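PDB 3UW2: Phosphoglucomutase/phosphomannomutase family protein from Burkholderia thailandensis, which probably moves a phosphoryl group within hexose phosphates, as the magnesium-dependent phosphohexose mutases do, and carries a zinc ion in this crystal form. Local coordinates for residues 301-306 with 338-343; 287-292 with 369-374; 308-313 with 432-437; 183-188 with 356-361. One frame throughout, in Å; residues are numbered along the deposited sequence.

After the first domain the chain reaches helix 178-186 in the second alpha/beta/alpha domain, and contact 4 closes a loop of 167 residues from 183-188 to the 356-361 loop of the third domain. Within that third domain, contact 2 joins helices 282-296 and 364-375, and contact 1, nested inside it and inside contact 4 as well, joins strand 301-305 to the exit of helix 330-340. Contact 3 starts just beyond strand 301-305 and reaches forward to 432-437 in the C-terminal domain, crossing the other three. Contacts 2 and 4 also cross, and salt bridges from Arg370 to Asp356 and from Glu373 to Arg357 join them.

Contact 1. Residues 301-306 with 338-343; sequences QIIYDV and RETGAP. With EDO (1,2-ethanediol), chain H.
With CG1 turned opposite the carbonyl carbon (chi1 -59°) and CD1 extended beyond it, Ile303 reaches from strand 301-305 to the end of helix 330-340, while Gln301, its CG likewise placed beside the backbone N, brings OE1 to within 3.5 Å of Thr340 CB. Ile303 CD1 comes up against two neighbours on one side, Ala342 CB at 3.7 Å and Thr340 OG1 at 3.5 Å. That hydroxyl accepts from Ala342 N at 3.2 Å in an ST turn and is hydrogen-bonded to Lys336 O one helical turn back. Helix 330-340 is the beta-alpha-beta connection between strands 322-326 and 344-346, which lie on either side of 301-305; the contact packs its exit, where Gly341 has positive phi, on the strand it passes over. Pro343 sets its CD 3.3 Å from Gln301 O. No hydrogen bond spans the segments; instead one water donates to Gln301 OE1 at 2.6 Å and to Thr340 O at 2.8 Å. Polar linkage is left to solvent on the partly exposed side, at Gln301 and Thr340, while methyl groups meet inside, and Gln301 O, covered by Ala342 CB and the proline ring, has no polar partner in the model.

Contact 2. Residues 287-292 with 369-374; sequences MLFAEE and ARLLEI
Helices 282-296 and 364-375 pass at 69° with their local axes 10.7 Å apart, and Phe289 and Leu371 mark one of the closest approaches of their backbones. The two helices belong to the third alpha/beta/alpha domain. The Phe289 ring spans the gap and directs its rim at the other backbone: CE1 is 3.6 Å from Leu371 N, which lies in the plane of the ring, and CZ touches Leu371 CB. Phe354 also meets this ring edge-to-face. Ile374 carries the largest share of the contact. Its CG1 stands opposite the carbonyl carbon (chi1 -64°), which carries CD1 between Phe289 CD1 and Glu292 CB, 3.8 Å from each, while its CG2 branch lies against Leu288. Beyond Ile374, Leu288 CD2 packs on Leu371 CD1 at 3.6 Å, the two side chains crossing nearly at right angles.

Charged groups border this apolar patch. Glu292 and Arg370 form only a long salt bridge, their flat groups nearly perpendicular; the stronger partners are Arg296 for the carboxylate and Asp356 for the guanidinium. Glu292, Arg370 and Glu373 form a salt-bridge network, though Arg370 NE to Glu373 OE1 is long and rests on charge alone. Water 2 completes the link, donating to Glu292 OE1 at 2.6 Å and accepting from Arg370 NH2 at 2.9 Å.

Contact 3. Residues 308-313 with 432-437; sequences CTRNLA and RVEYPD
Arg310 lays its guanidinium over the backbone of Asp437, whose carbonyl carbon stands 4.2 Å above the centre of that plane. The chain leaves with CG anti to the backbone N (chi1 -159°); CG and CD pass Glu434, with CG 3.9 Å from Glu434 OE1, and the chain then turns at chi3, swinging the head back toward the turn after the strand. There NH1 makes a weak hydrogen bond to Pro436 O at 3.2 Å.

Arg432 reaches in the reverse direction, from strand to loop, with a chain extended from CG to NE. Its NH1 donates to Cys308 O at 3.0 Å along a nearly straight path (166°), and the acceptor lies in the guanidinium plane. The same nitrogen also binds Val306 O, so one guanidinium nitrogen donates to two carbonyls of the loop that follows strand 301-305. NE is taken by Glu434 OE2 at 3.0 Å in a salt bridge that meets the carboxylate from above its plane; the acid steadies the arginine that does the bridging. Phe439 adds a cation-pi contact.

Thr309 caps the helix through OG1, which accepts from Asn311 N, and is tied in turn to Glu456. The contact joins the turn leading into helix 311-318, lying against helix 282-296 in the third domain, to strand 431-435 of the antiparallel C-terminal sheet, whose other partners include helix 460-477.

Contact 4. Residues 183-188 with 356-361; sequences ERIVGD and DRWYGF
Arg184, on helix 178-186, and Arg357, in the loop after strand 352-354, reach across to join the second and third alpha/beta/alpha domains of the mutase fold. Arg184 NH2 donates to Arg357 O at 2.8 Å, coming from above the carbonyl plane, and NE donates to Tyr359 OH at 2.8 Å through a more bent bond (139°). One face of the same guanidinium is covered by Trp358 CE3, with the indole turned almost perpendicular to it. Arg357 replies with a side-on grip in which NE and NH2 both converge on Asp188 OD2, the NE bond being 2.7 Å and on the syn side of the carboxylate, which a CG anti to the backbone N (chi1 -170°) presents. Water 4 accepts from Arg184 NH1 and donates to Asp188 OD2 at 2.7 Å and to Arg357 O at 2.5 Å.

Behind these polar pairs, Ile185 CG1 packs against Trp358 CH2 at 3.6 Å, and Tyr366 stacks on the indole, about 10 Å from the side chain of the zinc ligand Asp268. Phe106 touches Arg184, which brings the first domain against it. Glu373 OE2 forms a salt bridge with Arg357 NH2, probably limiting its rotation.

Contact 1. Residues 301-306 with 338-343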
# COMPACT_ATOMS: atom_id res chain seq x y z
N GLN A 301 8.59 -3.99 18.30
CA GLN A 301 7.15 -4.09 17.95
C GLN A 301 7.02 -4.42 16.47
O GLN A 301 7.83 -3.96 15.69
CB GLN A 301 6.44 -2.78 18.26
CG GLN A 301 6.26 -2.59 19.77
CD GLN A 301 5.70 -1.23 20.11
OE1 GLN A 301 6.27 -0.15 19.74
NE2 GLN A 301 4.55 -1.26 20.79
N ILE A 302 5.99 -5.18 16.09
CA ILE A 302 5.69 -5.42 14.67
C ILE A 302 4.25 -5.01 14.52
O ILE A 302 3.37 -5.52 15.26
CB ILE A 302 5.83 -6.92 14.31
CG1 ILE A 302 7.25 -7.45 14.64
CG2 ILE A 302 5.39 -7.19 12.83
CD1 ILE A 302 8.39 -6.80 13.85
N ILE A 303 3.99 -4.05 13.65
CA ILE A 303 2.64 -3.49 13.47
C ILE A 303 1.87 -4.17 12.32
O ILE A 303 2.42 -4.36 11.25
CB ILE A 303 2.71 -1.96 13.21
CG1 ILE A 303 3.43 -1.25 14.40
CG2 ILE A 303 1.26 -1.39 13.02
CD1 ILE A 303 3.98 0.18 14.09
N TYR A 304 0.61 -4.52 12.54
CA TYR A 304 -0.20 -4.97 11.44
C TYR A 304 -1.65 -4.54 11.72
O TYR A 304 -1.95 -4.06 12.82
CB TYR A 304 -0.10 -6.49 11.32
CG TYR A 304 -0.40 -7.24 12.62
CD1 TYR A 304 -1.70 -7.72 12.91
CD2 TYR A 304 0.61 -7.47 13.55
CE1 TYR A 304 -1.97 -8.42 14.07
CE2 TYR A 304 0.35 -8.19 14.73
CZ TYR A 304 -0.93 -8.66 14.97
OH TYR A 304 -1.19 -9.38 16.14
N ASP A 305 -2.56 -4.75 10.78
CA ASP A 305 -3.90 -4.18 10.92
C ASP A 305 -4.90 -5.26 11.35
O ASP A 305 -4.60 -6.46 11.33
CB ASP A 305 -4.27 -3.43 9.62
CG ASP A 305 -4.61 -4.39 8.43
OD1 ASP A 305 -3.80 -5.31 8.11
OD2 ASP A 305 -5.71 -4.22 7.84
N VAL A 306 -6.09 -4.85 11.80
CA VAL A 306 -7.11 -5.78 12.23
C VAL A 306 -7.68 -6.78 11.20
O VAL A 306 -8.53 -7.63 11.56
CB VAL A 306 -8.30 -4.99 12.73
CG1 VAL A 306 -7.98 -4.36 14.12
CG2 VAL A 306 -8.75 -4.00 11.64
N ARG A 338 5.64 5.85 12.75
CA ARG A 338 6.39 7.03 13.13
C ARG A 338 6.23 7.36 14.64
O ARG A 338 7.13 7.90 15.26
CB ARG A 338 6.06 8.26 12.22
CG ARG A 338 6.53 8.01 10.76
CD ARG A 338 5.76 8.89 9.74
NE ARG A 338 5.80 10.32 10.10
CZ ARG A 338 6.84 11.12 9.80
NH1 ARG A 338 6.83 12.39 10.12
NH2 ARG A 338 7.89 10.67 9.12
N GLU A 339 5.08 7.01 15.19
CA GLU A 339 4.84 7.23 16.63
C GLU A 339 5.62 6.27 17.54
O GLU A 339 5.93 6.63 18.65
CB GLU A 339 3.37 7.08 16.95
CG GLU A 339 2.62 8.29 16.52
CD GLU A 339 1.14 8.19 16.83
OE1 GLU A 339 0.72 7.34 17.69
OE2 GLU A 339 0.43 9.00 16.21
N THR A 340 5.88 5.05 17.06
CA THR A 340 6.40 3.95 17.89
C THR A 340 7.88 3.71 17.59
O THR A 340 8.60 3.20 18.45
CB THR A 340 5.67 2.61 17.64
OG1 THR A 340 5.76 2.25 16.24
CG2 THR A 340 4.24 2.71 18.04
N GLY A 341 8.34 4.11 16.39
CA GLY A 341 9.70 3.78 15.94
C GLY A 341 9.87 2.29 15.62
O GLY A 341 11.01 1.79 15.57
N ALA A 342 8.77 1.55 15.43
CA ALA A 342 8.89 0.13 15.10
C ALA A 342 9.68 -0.20 13.82
O ALA A 342 9.75 0.59 12.94
CB ALA A 342 7.52 -0.55 15.06
N PRO A 343 10.35 -1.36 13.77
CA PRO A 343 11.15 -1.62 12.58
C PRO A 343 10.33 -2.08 11.34
O PRO A 343 10.86 -2.00 10.24
CB PRO A 343 12.16 -2.69 13.05
CG PRO A 343 11.30 -3.51 14.01
CD PRO A 343 10.57 -2.40 14.80
C1 EDO H . -1.96 6.29 13.49
O1 EDO H . -1.61 6.76 14.83
C2 EDO H . -3.39 5.78 13.36
O2 EDO H . -4.33 6.74 13.89
O HOH W 1 8.76 0.57 19.33

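Contact 2. Residues 287-292 with 369-374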
# COMPACT_ATOMS: atom_id res chain seq x y z
N MET A 287 4.76 -12.42 8.51
CA MET A 287 5.39 -13.38 9.45
C MET A 287 6.85 -13.67 9.07
O MET A 287 7.74 -13.70 9.92
CB MET A 287 4.54 -14.64 9.60
CG MET A 287 3.26 -14.33 10.39
SD MET A 287 2.14 -15.67 10.88
CE MET A 287 1.24 -16.05 9.38
N LEU A 288 7.12 -13.80 7.76
CA LEU A 288 8.43 -14.24 7.34
C LEU A 288 9.42 -13.08 7.53
O LEU A 288 10.60 -13.25 7.95
CB LEU A 288 8.34 -14.71 5.85
CG LEU A 288 9.58 -15.31 5.18
CD1 LEU A 288 9.80 -16.77 5.64
CD2 LEU A 288 9.52 -15.23 3.63
N PHE A 289 8.94 -11.89 7.20
CA PHE A 289 9.77 -10.70 7.41
C PHE A 289 10.04 -10.42 8.92
O PHE A 289 11.13 -10.05 9.33
CB PHE A 289 9.04 -9.49 6.78
CG PHE A 289 9.02 -9.54 5.28
CD1 PHE A 289 10.24 -9.71 4.57
CD2 PHE A 289 7.83 -9.28 4.58
CE1 PHE A 289 10.24 -9.76 3.17
CE2 PHE A 289 7.84 -9.31 3.16
CZ PHE A 289 9.06 -9.55 2.48
N ALA A 290 9.00 -10.55 9.74
CA ALA A 290 9.09 -10.28 11.17
C ALA A 290 10.11 -11.24 11.75
O ALA A 290 10.88 -10.87 12.64
CB ALA A 290 7.72 -10.56 11.85
N GLU A 291 10.08 -12.50 11.34
CA GLU A 291 11.05 -13.43 11.88
C GLU A 291 12.48 -12.93 11.60
O GLU A 291 13.32 -12.87 12.50
CB GLU A 291 10.81 -14.83 11.34
CG GLU A 291 11.96 -15.83 11.54
CD GLU A 291 11.57 -17.24 11.04
OE1 GLU A 291 10.95 -17.38 9.95
OE2 GLU A 291 11.89 -18.20 11.77
N GLU A 292 12.76 -12.61 10.36
CA GLU A 292 14.12 -12.15 10.02
C GLU A 292 14.48 -10.80 10.74
O GLU A 292 15.56 -10.64 11.32
CB GLU A 292 14.23 -12.02 8.50
CG GLU A 292 15.66 -11.84 8.00
CD GLU A 292 16.26 -10.48 8.35
OE1 GLU A 292 15.52 -9.47 8.32
OE2 GLU A 292 17.48 -10.43 8.69
N ALA A 369 12.64 -7.23 -3.02
CA ALA A 369 14.04 -7.45 -2.80
C ALA A 369 14.27 -8.09 -1.42
O ALA A 369 15.09 -9.01 -1.29
CB ALA A 369 14.79 -6.13 -2.94
N ARG A 370 13.52 -7.64 -0.40
CA ARG A 370 13.73 -8.15 0.93
C ARG A 370 13.26 -9.60 0.95
O ARG A 370 13.82 -10.41 1.66
CB ARG A 370 12.97 -7.32 1.98
CG ARG A 370 13.61 -5.93 2.26
CD ARG A 370 14.95 -6.07 2.99
NE ARG A 370 14.75 -6.52 4.41
CZ ARG A 370 14.72 -5.71 5.47
NH1 ARG A 370 14.99 -4.37 5.36
NH2 ARG A 370 14.53 -6.24 6.67
N LEU A 371 12.21 -9.90 0.17
CA LEU A 371 11.66 -11.30 0.14
C LEU A 371 12.72 -12.20 -0.56
O LEU A 371 13.08 -13.26 -0.05
CB LEU A 371 10.33 -11.27 -0.60
CG LEU A 371 9.65 -12.63 -0.80
CD1 LEU A 371 9.56 -13.35 0.54
CD2 LEU A 371 8.29 -12.45 -1.43
N LEU A 372 13.29 -11.74 -1.68
CA LEU A 372 14.35 -12.52 -2.36
C LEU A 372 15.59 -12.76 -1.44
O LEU A 372 16.22 -13.80 -1.50
CB LEU A 372 14.79 -11.82 -3.65
CG LEU A 372 13.83 -11.64 -4.83
CD1 LEU A 372 14.43 -10.74 -5.88
CD2 LEU A 372 13.58 -13.02 -5.40
N GLU A 373 15.96 -11.79 -0.62
CA GLU A 373 17.08 -11.97 0.30
C GLU A 373 16.87 -13.21 1.21
O GLU A 373 17.82 -13.97 1.46
CB GLU A 373 17.18 -10.73 1.19
CG GLU A 373 18.31 -10.81 2.23
CD GLU A 373 18.41 -9.52 3.03
OE1 GLU A 373 17.51 -9.21 3.89
OE2 GLU A 373 19.37 -8.80 2.78
N ILE A 374 15.63 -13.36 1.69
CA ILE A 374 15.25 -14.47 2.54
C ILE A 374 15.08 -15.77 1.75
O ILE A 374 15.66 -16.80 2.14
CB ILE A 374 13.96 -14.16 3.31
CG1 ILE A 374 14.18 -12.97 4.29
CG2 ILE A 374 13.47 -15.40 4.07
CD1 ILE A 374 12.93 -12.40 4.90
O HOH W 2 13.64 -8.99 6.58
O HOH W 3 18.30 -10.92 6.09

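Contact 3. Residues 308-313 with 432-437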
# COMPACT_ATOMS: atom_id res chain seq x y z
N CYS A 308 -5.63 -8.91 9.68
CA CYS A 308 -4.56 -9.90 9.53
C CYS A 308 -4.89 -11.17 10.32
O CYS A 308 -5.62 -11.10 11.26
CB CYS A 308 -3.22 -9.34 9.98
SG CYS A 308 -2.51 -8.22 8.74
N THR A 309 -4.31 -12.30 9.92
CA THR A 309 -4.49 -13.60 10.63
C THR A 309 -4.31 -13.53 12.16
O THR A 309 -3.44 -12.82 12.66
CB THR A 309 -3.54 -14.70 10.08
OG1 THR A 309 -3.75 -15.90 10.81
CG2 THR A 309 -2.13 -14.34 10.20
N ARG A 310 -5.18 -14.25 12.88
CA ARG A 310 -5.01 -14.53 14.32
C ARG A 310 -3.55 -15.04 14.56
O ARG A 310 -2.96 -14.79 15.60
CB ARG A 310 -6.11 -15.53 14.79
CG ARG A 310 -6.37 -15.52 16.32
CD ARG A 310 -7.58 -16.32 16.86
NE ARG A 310 -7.22 -17.65 17.38
CZ ARG A 310 -6.69 -18.64 16.65
NH1 ARG A 310 -6.41 -19.83 17.20
NH2 ARG A 310 -6.42 -18.46 15.35
N ASN A 311 -2.96 -15.70 13.57
CA ASN A 311 -1.62 -16.32 13.77
C ASN A 311 -0.46 -15.37 13.98
O ASN A 311 0.58 -15.74 14.50
CB ASN A 311 -1.27 -17.26 12.59
CG ASN A 311 -2.17 -18.47 12.53
OD1 ASN A 311 -2.55 -19.01 13.56
ND2 ASN A 311 -2.47 -18.92 11.31
N LEU A 312 -0.61 -14.13 13.56
CA LEU A 312 0.48 -13.19 13.72
C LEU A 312 0.91 -12.87 15.17
O LEU A 312 2.10 -12.81 15.46
CB LEU A 312 0.16 -11.87 12.94
CG LEU A 312 0.84 -11.71 11.59
CD1 LEU A 312 0.13 -10.68 10.68
CD2 LEU A 312 2.28 -11.25 11.86
N ALA A 313 -0.05 -12.64 16.05
CA ALA A 313 0.27 -12.30 17.44
C ALA A 313 1.23 -13.34 18.05
O ALA A 313 2.29 -12.98 18.59
CB ALA A 313 -1.01 -12.21 18.29
N ARG A 432 -13.45 -6.39 16.13
CA ARG A 432 -12.74 -7.63 15.87
C ARG A 432 -13.04 -8.59 17.02
O ARG A 432 -12.60 -8.39 18.16
CB ARG A 432 -11.22 -7.37 15.72
CG ARG A 432 -10.51 -8.72 15.66
CD ARG A 432 -9.14 -8.58 15.07
NE ARG A 432 -8.32 -9.76 15.27
CZ ARG A 432 -7.58 -10.28 14.31
NH1 ARG A 432 -7.56 -9.70 13.11
NH2 ARG A 432 -6.83 -11.35 14.55
N VAL A 433 -13.86 -9.60 16.76
CA VAL A 433 -14.17 -10.54 17.77
C VAL A 433 -13.23 -11.77 17.73
O VAL A 433 -13.15 -12.48 16.73
CB VAL A 433 -15.66 -10.97 17.68
CG1 VAL A 433 -16.01 -11.93 18.81
CG2 VAL A 433 -16.55 -9.71 17.75
N GLU A 434 -12.55 -12.02 18.84
CA GLU A 434 -11.54 -13.06 18.88
C GLU A 434 -12.05 -14.28 19.64
O GLU A 434 -12.47 -14.17 20.80
CB GLU A 434 -10.30 -12.53 19.55
CG GLU A 434 -9.87 -11.20 18.99
CD GLU A 434 -8.56 -11.30 18.26
OE1 GLU A 434 -8.26 -12.42 17.76
OE2 GLU A 434 -7.84 -10.27 18.18
N TYR A 435 -12.01 -15.44 18.98
CA TYR A 435 -12.45 -16.69 19.62
C TYR A 435 -11.25 -17.58 19.85
O TYR A 435 -10.19 -17.33 19.27
CB TYR A 435 -13.42 -17.43 18.73
CG TYR A 435 -14.71 -16.70 18.37
CD1 TYR A 435 -15.92 -17.06 18.96
CD2 TYR A 435 -14.74 -15.67 17.41
CE1 TYR A 435 -17.11 -16.43 18.60
CE2 TYR A 435 -15.93 -15.02 17.07
CZ TYR A 435 -17.11 -15.41 17.67
OH TYR A 435 -18.31 -14.78 17.34
N PRO A 436 -11.41 -18.64 20.65
CA PRO A 436 -10.26 -19.54 20.84
C PRO A 436 -9.78 -20.18 19.50
O PRO A 436 -8.60 -20.57 19.39
CB PRO A 436 -10.80 -20.59 21.82
CG PRO A 436 -12.00 -19.92 22.48
CD PRO A 436 -12.60 -19.11 21.39
N ASP A 437 -10.66 -20.25 18.51
CA ASP A 437 -10.36 -20.95 17.28
C ASP A 437 -10.55 -20.12 16.03
O ASP A 437 -10.75 -20.68 14.96
CB ASP A 437 -11.24 -22.21 17.17
CG ASP A 437 -12.71 -21.93 17.42
OD1 ASP A 437 -13.14 -20.76 17.54
OD2 ASP A 437 -13.47 -22.92 17.51

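Contact 4. Residues 183-188 with 356-361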
# COMPACT_ATOMS: atom_id res chain seq x y z
N GLU A 183 20.97 1.67 -6.69
CA GLU A 183 22.25 1.48 -6.02
C GLU A 183 22.09 1.40 -4.53
O GLU A 183 22.91 0.75 -3.83
CB GLU A 183 23.23 2.62 -6.36
CG GLU A 183 23.67 2.51 -7.80
CD GLU A 183 24.22 3.83 -8.34
OE1 GLU A 183 25.08 4.45 -7.66
OE2 GLU A 183 23.79 4.25 -9.44
N ARG A 184 21.04 2.06 -4.04
CA ARG A 184 20.85 2.08 -2.59
C ARG A 184 20.37 0.69 -2.16
O ARG A 184 20.81 0.18 -1.13
CB ARG A 184 19.95 3.24 -2.14
CG ARG A 184 19.37 3.10 -0.74
CD ARG A 184 20.42 3.17 0.38
NE ARG A 184 19.78 3.11 1.70
CZ ARG A 184 19.38 1.97 2.28
NH1 ARG A 184 19.56 0.77 1.68
NH2 ARG A 184 18.77 2.01 3.46
N ILE A 185 19.47 0.07 -2.93
CA ILE A 185 19.00 -1.25 -2.59
C ILE A 185 20.06 -2.38 -2.80
O ILE A 185 20.28 -3.27 -1.93
CB ILE A 185 17.68 -1.57 -3.34
CG1 ILE A 185 16.54 -0.61 -2.84
CG2 ILE A 185 17.34 -3.03 -3.08
CD1 ILE A 185 15.27 -0.67 -3.70
N VAL A 186 20.70 -2.34 -3.97
CA VAL A 186 21.74 -3.30 -4.38
C VAL A 186 22.95 -3.32 -3.44
O VAL A 186 23.44 -4.39 -3.11
CB VAL A 186 22.12 -3.05 -5.88
CG1 VAL A 186 23.44 -3.71 -6.28
CG2 VAL A 186 20.98 -3.56 -6.77
N GLY A 187 23.40 -2.15 -2.98
CA GLY A 187 24.51 -2.03 -2.04
C GLY A 187 24.17 -2.59 -0.65
O GLY A 187 25.08 -2.84 0.11
N ASP A 188 22.89 -2.80 -0.31
CA ASP A 188 22.55 -3.38 1.03
C ASP A 188 22.00 -4.81 0.94
O ASP A 188 21.90 -5.48 1.95
CB ASP A 188 21.56 -2.50 1.87
CG ASP A 188 21.43 -2.99 3.35
OD1 ASP A 188 22.45 -3.12 4.08
OD2 ASP A 188 20.28 -3.27 3.80
N ASP A 356 13.40 -0.79 9.40
CA ASP A 356 14.72 -1.52 9.49
C ASP A 356 15.47 -1.50 8.17
O ASP A 356 14.90 -1.93 7.14
CB ASP A 356 14.39 -2.97 9.88
CG ASP A 356 15.58 -3.89 9.76
OD1 ASP A 356 16.39 -3.82 10.68
OD2 ASP A 356 15.66 -4.71 8.82
N ARG A 357 16.67 -0.91 8.14
CA ARG A 357 17.58 -0.87 6.95
C ARG A 357 16.99 -0.07 5.79
O ARG A 357 17.47 -0.14 4.65
CB ARG A 357 17.88 -2.30 6.43
CG ARG A 357 18.68 -3.12 7.44
CD ARG A 357 18.70 -4.62 7.10
NE ARG A 357 19.24 -4.90 5.75
CZ ARG A 357 18.95 -6.01 5.08
NH1 ARG A 357 18.14 -6.98 5.61
NH2 ARG A 357 19.42 -6.14 3.87
N TRP A 358 15.96 0.69 6.10
CA TRP A 358 15.23 1.40 5.04
C TRP A 358 14.72 2.77 5.49
O TRP A 358 15.34 3.38 6.34
CB TRP A 358 14.16 0.46 4.46
CG TRP A 358 13.49 0.90 3.15
CD1 TRP A 358 12.13 1.01 2.88
CD2 TRP A 358 14.15 1.13 1.88
NE1 TRP A 358 11.93 1.34 1.55
CE2 TRP A 358 13.12 1.43 0.91
CE3 TRP A 358 15.51 1.16 1.47
CZ2 TRP A 358 13.43 1.74 -0.43
CZ3 TRP A 358 15.80 1.46 0.15
CH2 TRP A 358 14.79 1.77 -0.77
N TYR A 359 13.58 3.25 4.96
CA TYR A 359 13.12 4.63 5.20
C TYR A 359 11.69 4.64 5.77
O TYR A 359 11.15 5.69 6.10
CB TYR A 359 13.12 5.42 3.86
CG TYR A 359 14.53 5.50 3.35
CD1 TYR A 359 15.38 6.46 3.85
CD2 TYR A 359 15.02 4.57 2.42
CE1 TYR A 359 16.71 6.52 3.41
CE2 TYR A 359 16.34 4.63 1.97
CZ TYR A 359 17.16 5.58 2.48
OH TYR A 359 18.46 5.59 2.07
N GLY A 360 11.07 3.48 5.84
CA GLY A 360 9.78 3.40 6.55
C GLY A 360 8.57 3.65 5.67
O GLY A 360 7.44 3.57 6.18
N PHE A 361 8.74 3.92 4.37
CA PHE A 361 7.58 3.98 3.44
C PHE A 361 7.33 2.60 2.83
O PHE A 361 8.26 1.77 2.68
CB PHE A 361 7.74 5.05 2.33
CG PHE A 361 9.04 4.96 1.56
CD1 PHE A 361 9.19 4.01 0.56
CD2 PHE A 361 10.08 5.82 1.82
CE1 PHE A 361 10.36 3.91 -0.20
CE2 PHE A 361 11.28 5.75 1.08
CZ PHE A 361 11.42 4.80 0.08
O HOH W 4 18.27 -1.72 2.82
O HOH W 5 18.06 3.29 5.91